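Local coordinates for PvdO (PDB 5HHA), which probably takes part in maturing the pyoverdine chromophore in the periplasm, belongs to the formylglycine-generating enzyme family and binds a calcium ion, at residues R81-A86 / V210-G215; R123-C128 / S198-F203; K177-A182 / P257-R262; H184-G189 / H214-E219. All blocks are in the same frame, centred on the assembly; numbering follows the deposited sequence.

In the fold
The four contacts are made mainly by loops, with a short 3-10 segment in contact 3 and the approach to strand 218-221 in contact 4. Contact 4 is fully buried and carries calcium ligands; contacts 1, 2 and 3 are partly buried, contact 1 nearest the centre of the chain (about 7 Å between centres) and contact 3 farthest out (about 17 Å). Contacts 1 and 4 share H214 and G215, and contact 2 adjoins both through backbone bonds to 84-86 and through S198 beside N186 and N216. Chemistry changes with place: water-bridged and aromatic in contact 1, one backbone bond with proline packing in contact 2, apolar in contact 3, amide and metal bonds in contact 4.

Contact 1: R81-A86 / V210-G215; sequences RYQVTA and VYDMHG
OD2 of D212 accepts two hydrogen bonds, one from the backbone N of G201 and one, 2.7 Å long, from a water that Q83 holds across the contact. The same water donates to OE1 of Q83 and accepts from the backbone N of that residue, so three bonds tie it to both loops. These loops belong to the formylglycine-generating enzyme fold: 81-86 links strand 77-80 to helix 86-96, while 210-215 ends in a type I turn, D212 to G215, ahead of strand 218-221. A bend at the second torsion of Q83 (chi2 128°) lays its amide across the D212 side chain, the amide and carboxylate planes nearly parallel and OE1 of Q83 3.6 Å from CB of D212. NE2 of Q83 bonds to OE2 of E219 and, weakly at 3.4 Å, to O of G215. Nearer strand 77-80, N of Y211 donates to O of R81 over 2.8 Å. The Y82 and Y211 side chains run side by side and point the same way, their ring planes inclined by 38°. CE1 of Y82 lies over one face of the Y211 ring, 3.4 Å from its CD1. R81 follows Y211 with its guanidinium turned almost perpendicular to that ring; NH2 is engaged by E41 in a salt bridge, and NH1 of R81 comes to 4.1 Å from CE1 of Y211.

Contact 2: R123-C128 / S198-F203; sequences RQPAVC and SPVGSF
A type II beta turn, P199 to S202, presents its first two residues to R123, Q124 and P125, and its closing serine folds back so that OG of S202 donates to O of P199 at 2.7 Å. The one hydrogen bond between the two loops runs from N of V200 to O of R123, 2.8 Å long and nearly straight at 165°. The same oxygen receives a CA-H...O contact from P199, and both methyls of V200 close in on it, CG1 of V200 at 3.3 Å from O of R123. In this way a single carbonyl is wrapped by the backbone and branches of the turn. Within the sulfatase-modifying factor type of fold, 123-128 leads to helix 131-145 and is tied to C111 through the disulfide of C128, while 198-203 follows the calcium-binding loop. Bends at the second and third torsions of R123 (chi2 -115°, chi3 87°) fold its chain back, placing NH1 of R123 3.6 Å from CG2 of V200. A water that donates to O of V200 also receives a weak bond from NH1 of R123. CG of Q124 rests against the S198 carbonyl group. The P125 ring and the V200 side chain run antiparallel alongside each other, and CD of P125 lies 3.4 Å from O of S198.

Contact 3: K177-A182 / P257-R262; sequences KEYSIA and PPIFSR
Y179 reaches across to P258, I259 and R262 because its CG stands anti to the backbone N (chi1 -165°), carrying the ring away from its own loop. CE1 of Y179 turns a ring edge to O of P258 at 3.9 Å. Farther out, the phenol oxygen OH of Y179 meets CD1 of I259 at 3.6 Å, the two side chains crossing at about a right angle, and it also touches CG and CD of R262. The partner segment holds a short 3-10 segment beginning at about P258, in the loop joining strand 247-251 to strand 266-269, so the contact fastens two loops on the outer part of the fold without any hydrogen bond between them. I181 points its CG1 between N and the carbonyl carbon (chi1 62°) and then runs straight, which drives CD1 of I181 to 3.6 Å from CB of S261, with CB of P258 beside it. OG of S261 is held by O of H214 and ND2 of N252. R262 bends at its third torsion, and its NE donates to O of I259 at 2.8 Å, the acceptor lying in the guanidinium plane. E58 and E65 form salt bridges with NH1 and NH2 of R262.

Contact 4: H184-G189 / H214-E219; sequences HANTYG and HGNVYE. With CA (calcium ion), chain C.
With CG anti to the backbone N (chi1 -178°) and the amide turned only slightly about chi2, N186 sends its two polar side-chain atoms to different tasks: OD1 to the calcium ion, ND2 to OD1 of N216. N216 meets it with a first torsion of -140°, away from the staggered positions, and the two amide planes stand 47° apart. The bond from ND2 of N186 to OD1 of N216 is 3.2 Å long, and the donor sits above the acceptor's carbonyl plane. ND2 also donates to O of F196, which with OD1 on the metal sets the rotation of the N186 amide; OD1 of N216 is itself held by N of S198. The cation may polarise this N186 amide and sharpen ND2 as a donor. In the backbone, N of N216 donates to O of N186 at 2.9 Å. From G215 the segment reads GNVYE, which probably corresponds to the start of the GNVWEW motif of the formylglycine-generating enzyme family and runs into strand 218-221, so the signature loop leans directly on the calcium loop. G215 brings CA to 3.4 Å from O of N186, a CA-H...O contact. CB of A185 packs against O of H214 at 3.4 Å, and a water donating to O of H184 receives a weak bond from N of H214. Calcium is bound by OD1 of N186 at 2.4 Å, O of T187 at 2.3 Å, O of G189 and a water, and D192 with both carboxylate oxygens and O of Y194 complete seven coordinating oxygens.

Contact 1: R81-A86 / V210-G215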
# COMPACT_ATOMS: atom_id res chain seq x y z
N ARG A 81 8.28 -4.77 2.04
CA ARG A 81 8.97 -3.55 1.64
C ARG A 81 8.52 -3.07 0.27
O ARG A 81 8.66 -1.88 -0.07
CB ARG A 81 10.50 -3.69 1.72
CG ARG A 81 11.15 -4.68 0.79
CD ARG A 81 12.65 -4.53 0.94
NE ARG A 81 13.43 -5.40 0.07
CZ ARG A 81 14.74 -5.26 -0.11
NH1 ARG A 81 15.41 -4.31 0.55
NH2 ARG A 81 15.39 -6.08 -0.93
N TYR A 82 8.01 -4.01 -0.52
CA TYR A 82 7.36 -3.72 -1.79
C TYR A 82 5.88 -4.07 -1.68
O TYR A 82 5.47 -4.82 -0.79
CB TYR A 82 7.93 -4.61 -2.90
CG TYR A 82 9.43 -4.56 -3.03
CD1 TYR A 82 10.07 -3.37 -3.33
CD2 TYR A 82 10.22 -5.70 -2.87
CE1 TYR A 82 11.44 -3.31 -3.49
CE2 TYR A 82 11.60 -5.64 -3.03
CZ TYR A 82 12.18 -4.44 -3.31
OH TYR A 82 13.55 -4.39 -3.46
N GLN A 83 5.08 -3.55 -2.60
CA GLN A 83 3.80 -4.14 -2.89
C GLN A 83 4.02 -5.62 -3.26
O GLN A 83 5.06 -5.99 -3.84
CB GLN A 83 3.15 -3.37 -4.03
CG GLN A 83 2.65 -1.98 -3.59
CD GLN A 83 3.13 -0.81 -4.45
OE1 GLN A 83 3.81 -0.95 -5.46
NE2 GLN A 83 2.73 0.39 -4.01
N VAL A 84 3.07 -6.46 -2.89
CA VAL A 84 3.16 -7.87 -3.26
C VAL A 84 3.18 -7.96 -4.77
O VAL A 84 2.44 -7.26 -5.45
CB VAL A 84 2.03 -8.66 -2.63
CG1 VAL A 84 2.00 -10.11 -3.17
CG2 VAL A 84 2.18 -8.68 -1.11
N THR A 85 4.06 -8.79 -5.32
CA THR A 85 4.26 -8.79 -6.77
C THR A 85 3.35 -9.75 -7.49
O THR A 85 2.77 -10.66 -6.89
CB THR A 85 5.69 -9.17 -7.15
OG1 THR A 85 5.91 -10.54 -6.81
CG2 THR A 85 6.74 -8.26 -6.48
N ALA A 86 3.25 -9.56 -8.79
CA ALA A 86 2.50 -10.47 -9.64
C ALA A 86 3.01 -11.90 -9.52
O ALA A 86 2.22 -12.84 -9.47
CB ALA A 86 2.56 -10.03 -11.08
N VAL A 210 11.45 1.14 2.93
CA VAL A 210 10.22 0.77 2.23
C VAL A 210 10.20 1.45 0.86
O VAL A 210 10.60 2.61 0.72
CB VAL A 210 9.01 1.21 3.04
CG1 VAL A 210 7.73 0.74 2.36
CG2 VAL A 210 9.07 0.65 4.43
N TYR A 211 9.71 0.74 -0.17
CA TYR A 211 9.67 1.23 -1.55
C TYR A 211 8.23 1.42 -2.03
O TYR A 211 7.31 0.71 -1.58
CB TYR A 211 10.30 0.21 -2.49
CG TYR A 211 11.79 -0.00 -2.28
CD1 TYR A 211 12.26 -0.88 -1.30
CD2 TYR A 211 12.70 0.63 -3.11
CE1 TYR A 211 13.61 -1.08 -1.13
CE2 TYR A 211 14.07 0.41 -2.95
CZ TYR A 211 14.48 -0.45 -1.97
OH TYR A 211 15.86 -0.66 -1.79
N ASP A 212 8.05 2.35 -2.95
CA ASP A 212 6.80 2.57 -3.69
C ASP A 212 5.63 3.03 -2.82
O ASP A 212 4.48 2.85 -3.22
CB ASP A 212 6.42 1.34 -4.53
CG ASP A 212 7.41 1.06 -5.64
OD1 ASP A 212 7.72 1.99 -6.43
OD2 ASP A 212 7.91 -0.09 -5.74
N MET A 213 5.90 3.64 -1.68
CA MET A 213 4.81 4.13 -0.86
C MET A 213 4.12 5.35 -1.47
O MET A 213 3.05 5.75 -1.01
CB MET A 213 5.29 4.45 0.55
CG MET A 213 5.41 3.21 1.44
SD MET A 213 3.78 2.67 1.98
CE MET A 213 4.18 1.48 3.23
N HIS A 214 4.70 5.96 -2.50
CA HIS A 214 4.17 7.20 -3.09
C HIS A 214 3.77 7.08 -4.53
O HIS A 214 3.53 8.08 -5.20
CB HIS A 214 5.11 8.36 -2.79
CG HIS A 214 5.38 8.46 -1.33
ND1 HIS A 214 4.68 9.24 -0.43
CD2 HIS A 214 6.26 7.76 -0.60
CE1 HIS A 214 5.13 9.01 0.79
NE2 HIS A 214 6.10 8.12 0.71
N GLY A 215 3.66 5.85 -5.03
CA GLY A 215 3.15 5.66 -6.38
C GLY A 215 2.96 4.19 -6.70
O GLY A 215 2.89 3.32 -5.82
O HOH W 1 6.24 -1.94 -4.61

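Contact 2: R123-C128 / S198-F203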
# COMPACT_ATOMS: atom_id res chain seq x y z
N ARG A 123 7.67 -8.92 -11.49
CA ARG A 123 8.02 -8.01 -10.42
C ARG A 123 7.18 -6.74 -10.41
O ARG A 123 7.36 -5.92 -9.53
CB ARG A 123 9.50 -7.62 -10.48
CG ARG A 123 10.40 -8.84 -10.45
CD ARG A 123 11.23 -8.89 -9.25
NE ARG A 123 10.48 -9.57 -8.22
CZ ARG A 123 10.46 -9.22 -6.95
NH1 ARG A 123 11.16 -8.17 -6.52
NH2 ARG A 123 9.73 -9.94 -6.10
N GLN A 124 6.26 -6.59 -11.35
CA GLN A 124 5.30 -5.49 -11.21
C GLN A 124 4.32 -5.88 -10.10
O GLN A 124 4.17 -7.04 -9.75
CB GLN A 124 4.57 -5.24 -12.52
CG GLN A 124 5.31 -4.27 -13.44
CD GLN A 124 4.80 -4.34 -14.86
OE1 GLN A 124 3.82 -3.72 -15.23
NE2 GLN A 124 5.49 -5.11 -15.69
N PRO A 125 3.63 -4.89 -9.51
CA PRO A 125 2.70 -5.22 -8.42
C PRO A 125 1.55 -6.11 -8.86
O PRO A 125 0.98 -5.93 -9.95
CB PRO A 125 2.15 -3.85 -7.97
CG PRO A 125 3.15 -2.87 -8.45
CD PRO A 125 3.75 -3.44 -9.72
N ALA A 126 1.17 -7.03 -7.99
CA ALA A 126 -0.10 -7.73 -8.13
C ALA A 126 -1.24 -6.72 -8.09
O ALA A 126 -1.25 -5.77 -7.27
CB ALA A 126 -0.28 -8.72 -7.01
N VAL A 127 -2.22 -6.90 -8.96
CA VAL A 127 -3.41 -6.06 -9.00
C VAL A 127 -4.62 -6.96 -9.29
O VAL A 127 -4.49 -8.20 -9.32
CB VAL A 127 -3.26 -4.95 -10.07
CG1 VAL A 127 -2.17 -3.96 -9.68
CG2 VAL A 127 -2.99 -5.55 -11.47
N CYS A 128 -5.78 -6.36 -9.49
CA CYS A 128 -6.97 -7.10 -9.92
C CYS A 128 -7.39 -8.10 -8.86
O CYS A 128 -7.94 -9.17 -9.19
CB CYS A 128 -6.74 -7.74 -11.29
SG CYS A 128 -6.63 -6.53 -12.61
N SER A 198 5.47 -0.10 -12.62
CA SER A 198 6.88 -0.36 -12.72
C SER A 198 7.22 -1.55 -11.84
O SER A 198 6.53 -1.86 -10.88
CB SER A 198 7.66 0.87 -12.24
OG SER A 198 7.09 1.40 -11.02
N PRO A 199 8.32 -2.26 -12.15
CA PRO A 199 8.75 -3.30 -11.24
C PRO A 199 8.91 -2.72 -9.86
O PRO A 199 9.35 -1.58 -9.70
CB PRO A 199 10.10 -3.76 -11.81
CG PRO A 199 10.08 -3.32 -13.23
CD PRO A 199 9.22 -2.09 -13.31
N VAL A 200 8.59 -3.48 -8.83
CA VAL A 200 8.70 -2.96 -7.48
C VAL A 200 10.15 -2.57 -7.21
O VAL A 200 11.09 -3.26 -7.65
CB VAL A 200 8.16 -3.95 -6.44
CG1 VAL A 200 6.68 -4.25 -6.72
CG2 VAL A 200 8.99 -5.25 -6.40
N GLY A 201 10.35 -1.45 -6.52
CA GLY A 201 11.69 -1.02 -6.16
C GLY A 201 12.45 -0.31 -7.28
O GLY A 201 13.69 -0.33 -7.28
N SER A 202 11.76 0.31 -8.23
CA SER A 202 12.41 1.01 -9.34
C SER A 202 12.86 2.42 -8.95
O SER A 202 13.47 3.12 -9.78
CB SER A 202 11.51 1.06 -10.56
OG SER A 202 11.30 -0.24 -11.08
N PHE A 203 12.57 2.83 -7.72
CA PHE A 203 12.93 4.16 -7.22
C PHE A 203 13.53 3.96 -5.83
O PHE A 203 13.42 2.88 -5.25
CB PHE A 203 11.68 5.07 -7.15
CG PHE A 203 10.94 5.15 -8.45
CD1 PHE A 203 9.94 4.24 -8.76
CD2 PHE A 203 11.29 6.08 -9.41
CE1 PHE A 203 9.31 4.28 -10.00
CE2 PHE A 203 10.66 6.12 -10.62
CZ PHE A 203 9.67 5.22 -10.93
O HOH W 2 11.61 -5.74 -8.92

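Contact 3: K177-A182 / P257-R262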
# COMPACT_ATOMS: atom_id res chain seq x y z
N LYS A 177 11.65 21.37 -11.69
CA LYS A 177 10.20 21.54 -11.85
C LYS A 177 9.63 21.91 -10.50
O LYS A 177 10.25 21.72 -9.46
CB LYS A 177 9.54 20.27 -12.39
CG LYS A 177 9.90 19.90 -13.83
CD LYS A 177 9.31 18.56 -14.23
CE LYS A 177 9.74 18.15 -15.62
NZ LYS A 177 9.23 19.09 -16.66
N GLU A 178 8.40 22.41 -10.51
CA GLU A 178 7.78 22.86 -9.28
C GLU A 178 7.35 21.70 -8.37
O GLU A 178 7.56 21.76 -7.17
CB GLU A 178 6.60 23.77 -9.61
CG GLU A 178 6.01 24.42 -8.42
CD GLU A 178 4.88 25.43 -8.74
OE1 GLU A 178 4.51 25.57 -9.93
OE2 GLU A 178 4.38 26.06 -7.76
N TYR A 179 6.71 20.68 -8.93
CA TYR A 179 6.09 19.62 -8.11
C TYR A 179 6.12 18.33 -8.91
O TYR A 179 5.14 17.89 -9.46
CB TYR A 179 4.66 20.05 -7.70
CG TYR A 179 3.96 19.28 -6.59
CD1 TYR A 179 3.63 17.93 -6.70
CD2 TYR A 179 3.61 19.94 -5.43
CE1 TYR A 179 2.99 17.27 -5.68
CE2 TYR A 179 2.95 19.29 -4.42
CZ TYR A 179 2.64 17.95 -4.55
OH TYR A 179 2.00 17.29 -3.55
N SER A 180 7.32 17.77 -9.05
CA SER A 180 7.54 16.52 -9.76
C SER A 180 8.25 15.58 -8.81
O SER A 180 9.17 15.98 -8.09
CB SER A 180 8.38 16.77 -11.00
OG SER A 180 8.66 15.57 -11.68
N ILE A 181 7.80 14.33 -8.80
CA ILE A 181 8.39 13.31 -7.93
C ILE A 181 8.83 12.11 -8.77
O ILE A 181 8.93 11.00 -8.25
CB ILE A 181 7.41 12.89 -6.82
CG1 ILE A 181 6.12 12.27 -7.36
CG2 ILE A 181 7.09 14.09 -5.94
CD1 ILE A 181 5.18 11.76 -6.26
N ALA A 182 9.07 12.35 -10.05
CA ALA A 182 9.43 11.28 -10.98
C ALA A 182 10.75 10.57 -10.68
O ALA A 182 10.96 9.46 -11.20
CB ALA A 182 9.47 11.83 -12.37
N PRO A 257 -2.25 11.83 -10.77
CA PRO A 257 -1.27 12.90 -10.59
C PRO A 257 -0.60 12.86 -9.20
O PRO A 257 -1.21 12.33 -8.25
CB PRO A 257 -2.10 14.16 -10.79
CG PRO A 257 -3.49 13.76 -10.35
CD PRO A 257 -3.65 12.33 -10.79
N PRO A 258 0.60 13.42 -9.06
CA PRO A 258 1.36 13.28 -7.81
C PRO A 258 0.80 14.07 -6.63
O PRO A 258 1.19 13.82 -5.51
CB PRO A 258 2.75 13.78 -8.20
CG PRO A 258 2.51 14.70 -9.37
CD PRO A 258 1.37 14.09 -10.13
N ILE A 259 -0.15 14.97 -6.86
CA ILE A 259 -0.80 15.66 -5.77
C ILE A 259 -1.52 14.66 -4.85
O ILE A 259 -1.73 14.94 -3.67
CB ILE A 259 -1.80 16.74 -6.33
CG1 ILE A 259 -2.21 17.77 -5.28
CG2 ILE A 259 -2.98 16.09 -6.98
CD1 ILE A 259 -1.10 18.68 -4.84
N PHE A 260 -1.84 13.47 -5.37
CA PHE A 260 -2.46 12.43 -4.54
C PHE A 260 -1.46 11.41 -4.01
O PHE A 260 -1.87 10.47 -3.33
CB PHE A 260 -3.58 11.74 -5.32
CG PHE A 260 -4.63 12.68 -5.82
CD1 PHE A 260 -5.25 13.56 -4.96
CD2 PHE A 260 -5.02 12.69 -7.14
CE1 PHE A 260 -6.21 14.44 -5.42
CE2 PHE A 260 -5.98 13.56 -7.59
CZ PHE A 260 -6.59 14.43 -6.73
N SER A 261 -0.17 11.64 -4.23
CA SER A 261 0.88 10.76 -3.74
C SER A 261 1.36 11.11 -2.35
O SER A 261 2.16 10.37 -1.76
CB SER A 261 2.08 10.79 -4.68
OG SER A 261 1.80 10.09 -5.88
N ARG A 262 0.86 12.22 -1.80
CA ARG A 262 1.29 12.69 -0.49
C ARG A 262 1.03 11.61 0.56
O ARG A 262 0.02 10.89 0.47
CB ARG A 262 0.48 13.93 -0.13
CG ARG A 262 0.61 15.08 -1.12
CD ARG A 262 -0.39 16.22 -0.88
NE ARG A 262 -1.74 15.71 -0.95
CZ ARG A 262 -2.53 15.43 0.08
NH1 ARG A 262 -2.23 15.84 1.32
NH2 ARG A 262 -3.68 14.85 -0.13

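Contact 4: H184-G189 / H214-E219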
# COMPACT_ATOMS: atom_id res chain seq x y z
N HIS A 184 11.35 9.61 -7.61
CA HIS A 184 11.01 8.81 -6.44
C HIS A 184 9.73 8.00 -6.53
O HIS A 184 9.50 7.19 -5.66
CB HIS A 184 10.97 9.71 -5.21
CG HIS A 184 12.32 10.24 -4.84
ND1 HIS A 184 13.22 9.55 -4.06
CD2 HIS A 184 12.93 11.36 -5.24
CE1 HIS A 184 14.34 10.25 -3.98
NE2 HIS A 184 14.19 11.36 -4.68
N ALA A 185 8.89 8.22 -7.53
CA ALA A 185 7.63 7.51 -7.58
C ALA A 185 7.07 7.45 -8.96
O ALA A 185 7.26 8.34 -9.77
CB ALA A 185 6.62 8.19 -6.65
N ASN A 186 6.30 6.40 -9.22
CA ASN A 186 5.61 6.21 -10.48
C ASN A 186 4.17 6.71 -10.44
O ASN A 186 3.33 6.14 -9.75
CB ASN A 186 5.64 4.71 -10.85
CG ASN A 186 4.98 4.42 -12.18
OD1 ASN A 186 4.77 5.30 -12.99
ND2 ASN A 186 4.74 3.15 -12.45
N THR A 187 3.93 7.82 -11.13
CA THR A 187 2.61 8.43 -11.17
C THR A 187 2.27 8.69 -12.63
O THR A 187 2.96 8.17 -13.51
CB THR A 187 2.49 9.71 -10.32
OG1 THR A 187 3.26 10.78 -10.90
CG2 THR A 187 2.94 9.42 -8.91
N TYR A 188 1.19 9.41 -12.92
CA TYR A 188 0.71 9.58 -14.28
C TYR A 188 1.80 9.96 -15.26
O TYR A 188 2.58 10.87 -15.04
CB TYR A 188 -0.39 10.66 -14.33
CG TYR A 188 -0.77 11.00 -15.75
CD1 TYR A 188 -1.54 10.12 -16.49
CD2 TYR A 188 -0.31 12.16 -16.37
CE1 TYR A 188 -1.84 10.39 -17.82
CE2 TYR A 188 -0.62 12.44 -17.70
CZ TYR A 188 -1.38 11.56 -18.39
OH TYR A 188 -1.67 11.86 -19.71
N GLY A 189 1.82 9.27 -16.38
CA GLY A 189 2.66 9.66 -17.50
C GLY A 189 4.06 9.09 -17.46
O GLY A 189 4.46 8.47 -16.52
N HIS A 214 4.70 5.96 -2.50
CA HIS A 214 4.17 7.20 -3.09
C HIS A 214 3.77 7.08 -4.53
O HIS A 214 3.53 8.08 -5.20
CB HIS A 214 5.11 8.36 -2.79
CG HIS A 214 5.38 8.46 -1.33
ND1 HIS A 214 4.68 9.24 -0.43
CD2 HIS A 214 6.26 7.76 -0.60
CE1 HIS A 214 5.13 9.01 0.79
NE2 HIS A 214 6.10 8.12 0.71
N GLY A 215 3.66 5.85 -5.03
CA GLY A 215 3.15 5.66 -6.38
C GLY A 215 2.96 4.19 -6.70
O GLY A 215 2.89 3.32 -5.82
N ASN A 216 2.89 3.93 -8.00
CA ASN A 216 2.77 2.59 -8.57
C ASN A 216 1.32 2.10 -8.52
O ASN A 216 0.64 2.10 -9.55
CB ASN A 216 3.82 1.61 -8.01
CG ASN A 216 4.38 0.69 -9.09
OD1 ASN A 216 4.10 0.86 -10.26
ND2 ASN A 216 5.20 -0.28 -8.67
N VAL A 217 0.83 1.69 -7.35
CA VAL A 217 -0.56 1.30 -7.18
C VAL A 217 -1.08 1.78 -5.84
O VAL A 217 -0.33 1.91 -4.87
CB VAL A 217 -0.74 -0.26 -7.23
CG1 VAL A 217 -0.46 -0.80 -8.61
CG2 VAL A 217 0.14 -0.99 -6.23
N TYR A 218 -2.38 2.02 -5.80
CA TYR A 218 -3.07 2.05 -4.49
C TYR A 218 -2.96 0.69 -3.82
O TYR A 218 -2.65 -0.32 -4.49
CB TYR A 218 -4.55 2.37 -4.70
CG TYR A 218 -4.89 3.85 -4.66
CD1 TYR A 218 -5.20 4.45 -3.45
CD2 TYR A 218 -4.90 4.63 -5.81
CE1 TYR A 218 -5.55 5.79 -3.38
CE2 TYR A 218 -5.25 5.98 -5.74
CZ TYR A 218 -5.56 6.55 -4.51
OH TYR A 218 -5.95 7.89 -4.38
N GLU A 219 -3.25 0.64 -2.53
CA GLU A 219 -3.14 -0.57 -1.75
C GLU A 219 -4.33 -0.72 -0.84
O GLU A 219 -4.71 0.23 -0.13
CB GLU A 219 -1.92 -0.53 -0.84
CG GLU A 219 -0.60 -0.51 -1.59
CD GLU A 219 0.56 -0.11 -0.71
OE1 GLU A 219 0.43 -0.20 0.54
OE2 GLU A 219 1.62 0.27 -1.26
CA CA C . 4.44 6.86 -14.76
O HOH W 3 7.61 5.73 -4.22
O HOH W 4 2.30 5.91 -15.12